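Local coordinates for protein PreproPTTH (Bombyx mori, PDB 5AOQ) that acts as the mature, cystine-knot form of the insect prothoracicotropic hormone, a neurohormone that is perceived by the receptor tyrosine kinase Torso and probably times metamorphosis, at residues S57-I61 against H90-V94; S71-L75 against Y83-A87. The protein carries 1 engineered substitution. All blocks are in the same frame, centred on the assembly; numbering follows the deposited sequence. Where two conformers were deposited one is given.

Contact 1 of 2, residues S57-I61 against H90-V94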
# COMPACT_ATOMS: atom_id res chain seq x y z
N SER D 57 -23.26 2.40 -0.87
CA SER D 57 -22.41 3.38 -1.55
C SER D 57 -21.05 2.78 -1.88
O SER D 57 -20.22 2.57 -1.00
CB SER D 57 -22.24 4.62 -0.68
OG SER D 57 -21.50 5.62 -1.36
N LEU D 58 -20.84 2.50 -3.16
CA LEU D 58 -19.58 1.92 -3.61
C LEU D 58 -18.48 2.98 -3.70
O LEU D 58 -18.69 4.05 -4.26
CB LEU D 58 -19.76 1.25 -4.97
CG LEU D 58 -20.70 0.05 -5.02
CD1 LEU D 58 -20.89 -0.41 -6.46
CD2 LEU D 58 -20.19 -1.09 -4.16
N TYR D 59 -17.33 2.65 -3.14
CA TYR D 59 -16.16 3.53 -3.18
C TYR D 59 -14.93 2.71 -3.57
O TYR D 59 -14.67 1.66 -3.00
CB TYR D 59 -15.94 4.22 -1.84
CG TYR D 59 -14.75 5.15 -1.81
CD1 TYR D 59 -14.87 6.47 -2.20
CD2 TYR D 59 -13.50 4.69 -1.40
CE1 TYR D 59 -13.78 7.33 -2.18
CE2 TYR D 59 -12.41 5.54 -1.37
CZ TYR D 59 -12.55 6.85 -1.76
OH TYR D 59 -11.47 7.69 -1.74
N SER D 60 -14.18 3.22 -4.55
CA SER D 60 -13.02 2.51 -5.07
C SER D 60 -11.75 2.82 -4.28
O SER D 60 -11.36 3.99 -4.17
CB SER D 60 -12.80 2.86 -6.55
OG SER D 60 -13.85 2.35 -7.35
N ILE D 61 -11.13 1.78 -3.74
CA ILE D 61 -9.84 1.91 -3.06
C ILE D 61 -8.79 1.10 -3.81
O ILE D 61 -9.12 0.19 -4.57
CB ILE D 61 -9.91 1.43 -1.59
CG1 ILE D 61 -10.45 -0.01 -1.52
CG2 ILE D 61 -10.80 2.37 -0.78
CD1 ILE D 61 -10.34 -0.63 -0.15
N HIS D 90 -10.51 -1.29 -6.17
CA HIS D 90 -11.39 -2.18 -5.43
C HIS D 90 -12.60 -1.41 -4.89
O HIS D 90 -12.49 -0.71 -3.89
CB HIS D 90 -10.63 -2.84 -4.28
CG HIS D 90 -11.34 -4.00 -3.66
ND1 HIS D 90 -11.83 -5.06 -4.40
CD2 HIS D 90 -11.65 -4.27 -2.37
CE1 HIS D 90 -12.40 -5.93 -3.59
NE2 HIS D 90 -12.31 -5.48 -2.35
N PRO D 91 -13.75 -1.53 -5.57
CA PRO D 91 -14.95 -0.88 -5.05
C PRO D 91 -15.48 -1.59 -3.81
O PRO D 91 -15.51 -2.82 -3.79
CB PRO D 91 -15.94 -0.99 -6.21
CG PRO D 91 -15.51 -2.20 -6.96
CD PRO D 91 -14.02 -2.24 -6.84
N VAL D 92 -15.87 -0.83 -2.80
CA VAL D 92 -16.41 -1.40 -1.57
C VAL D 92 -17.52 -0.52 -1.02
O VAL D 92 -17.50 0.70 -1.18
CB VAL D 92 -15.30 -1.59 -0.51
CG1 VAL D 92 -14.70 -0.24 -0.11
CG2 VAL D 92 -15.83 -2.33 0.71
N SER D 93 -18.50 -1.15 -0.37
CA SER D 93 -19.57 -0.42 0.29
C SER D 93 -18.99 0.42 1.42
O SER D 93 -18.23 -0.08 2.24
CB SER D 93 -20.63 -1.37 0.83
OG SER D 93 -21.70 -0.65 1.43
N VAL D 94 -19.36 1.70 1.45
CA VAL D 94 -18.81 2.62 2.43
C VAL D 94 -19.92 3.47 3.07
O VAL D 94 -19.65 4.30 3.94
CB VAL D 94 -17.75 3.54 1.78
CG1 VAL D 94 -18.40 4.66 0.97
CG2 VAL D 94 -16.81 4.10 2.83
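Val94 N gives its hydrogen to Ser57 O over 2.7 Å between N and O. The CA-H of Ser93 meets the same Ser57 O, 3.3 Å from CA to O. Tyr59 and Val92 then form a hydrogen-bonded pair in which each backbone N reaches the other's O. Ile61 N meets His90 O almost straight, at 175°; the return bond from His90 N to Ile61 O is weak. Between these pairs, Leu58 lies opposite Ser93, and Ser60 opposite Pro91. Pro91 has no N-H to give, but it sits in a non-hydrogen-bonded pair, and its CA lies 3.3 Å from Tyr59 O in a CA-H...O contact.

On the face of Tyr59, Ile61, His90 and Val92, Ile61 and His90 run side by side. The CG1 of Ile61 is 4.0 Å from His90 CB, and its CD1 lies at the edge of the imidazole. Val94 CG1 reaches Tyr59 CB at 3.8 Å. Tyr59 CG is anti to its own N (chi1 -180°), which carries the ring away from the strand 90-94; its OH bonds Glu36 O of the second subunit. His90 NE2 bonds Glu24 and Ser93 OG bonds Arg38 O, both of the same chain. The backbone therefore holds this antiparallel ladder of the cystine-knot hormone together, while polar side-chain ends link it to neighbouring strands and to the dimer partner.

Contact 2 of 2, residues S71-L75 against Y83-A87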
# COMPACT_ATOMS: atom_id res chain seq x y z
N SER D 71 1.86 -9.68 -12.80
CA SER D 71 1.86 -8.23 -12.78
C SER D 71 0.99 -7.67 -13.91
O SER D 71 1.50 -7.17 -14.91
CB SER D 71 3.28 -7.67 -12.88
OG SER D 71 4.04 -8.04 -11.75
N GLN D 72 -0.32 -7.77 -13.73
CA GLN D 72 -1.27 -7.26 -14.72
C GLN D 72 -1.26 -5.73 -14.74
O GLN D 72 -0.49 -5.10 -14.02
CB GLN D 72 -2.67 -7.79 -14.44
CG GLN D 72 -2.76 -9.31 -14.48
CD GLN D 72 -4.18 -9.82 -14.29
OE1 GLN D 72 -5.12 -9.04 -14.16
NE2 GLN D 72 -4.34 -11.14 -14.28
N GLU D 73 -2.14 -5.15 -15.55
CA GLU D 73 -2.12 -3.71 -15.78
C GLU D 73 -2.46 -2.91 -14.53
O GLU D 73 -3.60 -2.90 -14.07
CB GLU D 73 -3.11 -3.34 -16.90
CG GLU D 73 -3.08 -1.87 -17.30
CD GLU D 73 -1.72 -1.42 -17.81
OE1 GLU D 73 -0.96 -2.28 -18.31
OE2 GLU D 73 -1.42 -0.22 -17.70
N SER D 74 -1.45 -2.23 -13.99
CA SER D 74 -1.66 -1.29 -12.89
C SER D 74 -2.23 0.01 -13.45
O SER D 74 -1.94 0.38 -14.59
CB SER D 74 -0.35 -1.01 -12.16
OG SER D 74 0.54 -0.27 -12.97
N LEU D 75 -3.03 0.70 -12.66
CA LEU D 75 -3.57 1.99 -13.08
C LEU D 75 -2.44 3.00 -13.20
O LEU D 75 -2.24 3.60 -14.26
CB LEU D 75 -4.63 2.49 -12.09
CG LEU D 75 -5.76 1.50 -11.76
CD1 LEU D 75 -6.80 2.18 -10.89
CD2 LEU D 75 -6.39 0.94 -13.02
N TYR D 83 6.82 -4.90 -11.91
CA TYR D 83 7.47 -6.21 -11.95
C TYR D 83 7.10 -7.14 -10.78
O TYR D 83 6.79 -8.31 -11.00
CB TYR D 83 9.00 -6.03 -12.00
CG TYR D 83 9.45 -4.90 -12.89
CD1 TYR D 83 9.36 -5.00 -14.27
CD2 TYR D 83 9.96 -3.73 -12.35
CE1 TYR D 83 9.77 -3.96 -15.09
CE2 TYR D 83 10.37 -2.69 -13.16
CZ TYR D 83 10.28 -2.81 -14.53
OH TYR D 83 10.69 -1.77 -15.34
N ARG D 84 7.13 -6.60 -9.57
CA ARG D 84 6.87 -7.36 -8.35
C ARG D 84 5.48 -7.03 -7.78
O ARG D 84 4.83 -7.89 -7.20
CB ARG D 84 7.95 -7.07 -7.30
CG ARG D 84 9.38 -7.26 -7.81
CD ARG D 84 10.34 -6.25 -7.20
NE ARG D 84 10.69 -6.56 -5.82
CZ ARG D 84 11.56 -5.86 -5.09
NH1 ARG D 84 12.16 -4.80 -5.61
NH2 ARG D 84 11.82 -6.22 -3.84
N TRP D 85 5.06 -5.78 -7.96
CA TRP D 85 3.78 -5.30 -7.43
C TRP D 85 2.88 -4.71 -8.51
O TRP D 85 3.35 -4.25 -9.55
CB TRP D 85 4.02 -4.25 -6.34
CG TRP D 85 4.80 -4.75 -5.17
CD1 TRP D 85 6.16 -4.84 -5.06
CD2 TRP D 85 4.27 -5.23 -3.93
NE1 TRP D 85 6.50 -5.34 -3.83
CE2 TRP D 85 5.36 -5.59 -3.11
CE3 TRP D 85 2.97 -5.38 -3.42
CZ2 TRP D 85 5.20 -6.09 -1.82
CZ3 TRP D 85 2.81 -5.89 -2.14
CH2 TRP D 85 3.92 -6.24 -1.36
N VAL D 86 1.58 -4.72 -8.24
CA VAL D 86 0.58 -4.09 -9.11
C VAL D 86 -0.58 -3.53 -8.29
O VAL D 86 -1.15 -4.22 -7.45
CB VAL D 86 0.02 -5.06 -10.16
CG1 VAL D 86 -1.19 -4.47 -10.89
CG2 VAL D 86 1.09 -5.45 -11.15
N ALA D 87 -0.91 -2.27 -8.56
CA ALA D 87 -2.03 -1.60 -7.90
C ALA D 87 -3.30 -1.81 -8.70
O ALA D 87 -3.33 -1.61 -9.91
CB ALA D 87 -1.73 -0.12 -7.74
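The long beta hairpin of strands 55-65 and 86-97 ends in an extended loop, and here the loop folds back on the chain leading into its second strand. Val86 is the centre of the contact. Its side chain points at the segment 71-75, and both methyl groups are used. CG2 lies 3.3 Å from Ser71 CA and also packs against Ser71 CB. CG1 is 3.8 Å from Ser74 CB. With CG1 anti to the backbone N (chi1 170°), the two methyls spread along the bend of the loop, one lying against Ser71 and the other against Ser74. Gln72 O lies near both, 3.3 Å from CG1. An alanine in place of Val86 would lack both methyls and would probably leave a gap beside Ser71 and Ser74, freeing the loop to shift against the strand.

The polar contacts lie at the two ends. Ser71 OG gives a weak hydrogen bond to Tyr83 O, 2.9 Å from O to O. Ser71 chi1 of -64° sets OG beside the serine's own N and turns it to that carbonyl. At the other end Ser74 CA makes a CA-H...O contact of 3.4 Å with Ala87 O. No backbone N-H...O bond joins the segments.

The side chains of Tyr83, Arg84 and Trp85 turn away from the loop. In the conformer described, Arg84 NH1 forms a salt bridge with Asp29 of the Torso chain, and Tyr83 packs on Ser33 of that chain. Trp85 makes a cation-pi contact with Lys82 of the second subunit. The loop is thus held mainly by van der Waals packing of one valine's methyls against loop backbone and serine carbons, and by weak polar contacts, close to residues that meet the receptor.

Contact 1 lies near the centre of the chain and is the more buried; contact 2 lies at the far end of the hairpin, about 20 Å from it, centre to centre, with more residues exposed (three against two). Both use strand 86-97, and contact 2 is nested within the loop that contact 1 closes. Contact 1 is a regular ladder between two strands. Contact 2 joins a loop to the chain that enters strand 86-97, with a smaller interface. Repeated backbone bonds carry the first; methyl packing and a weak hydroxyl bond carry the second. Both touch the second subunit. Torso is met by a single residue of contact 1 through packing, whereas contact 2 adds a charged pair in one conformer of Arg84.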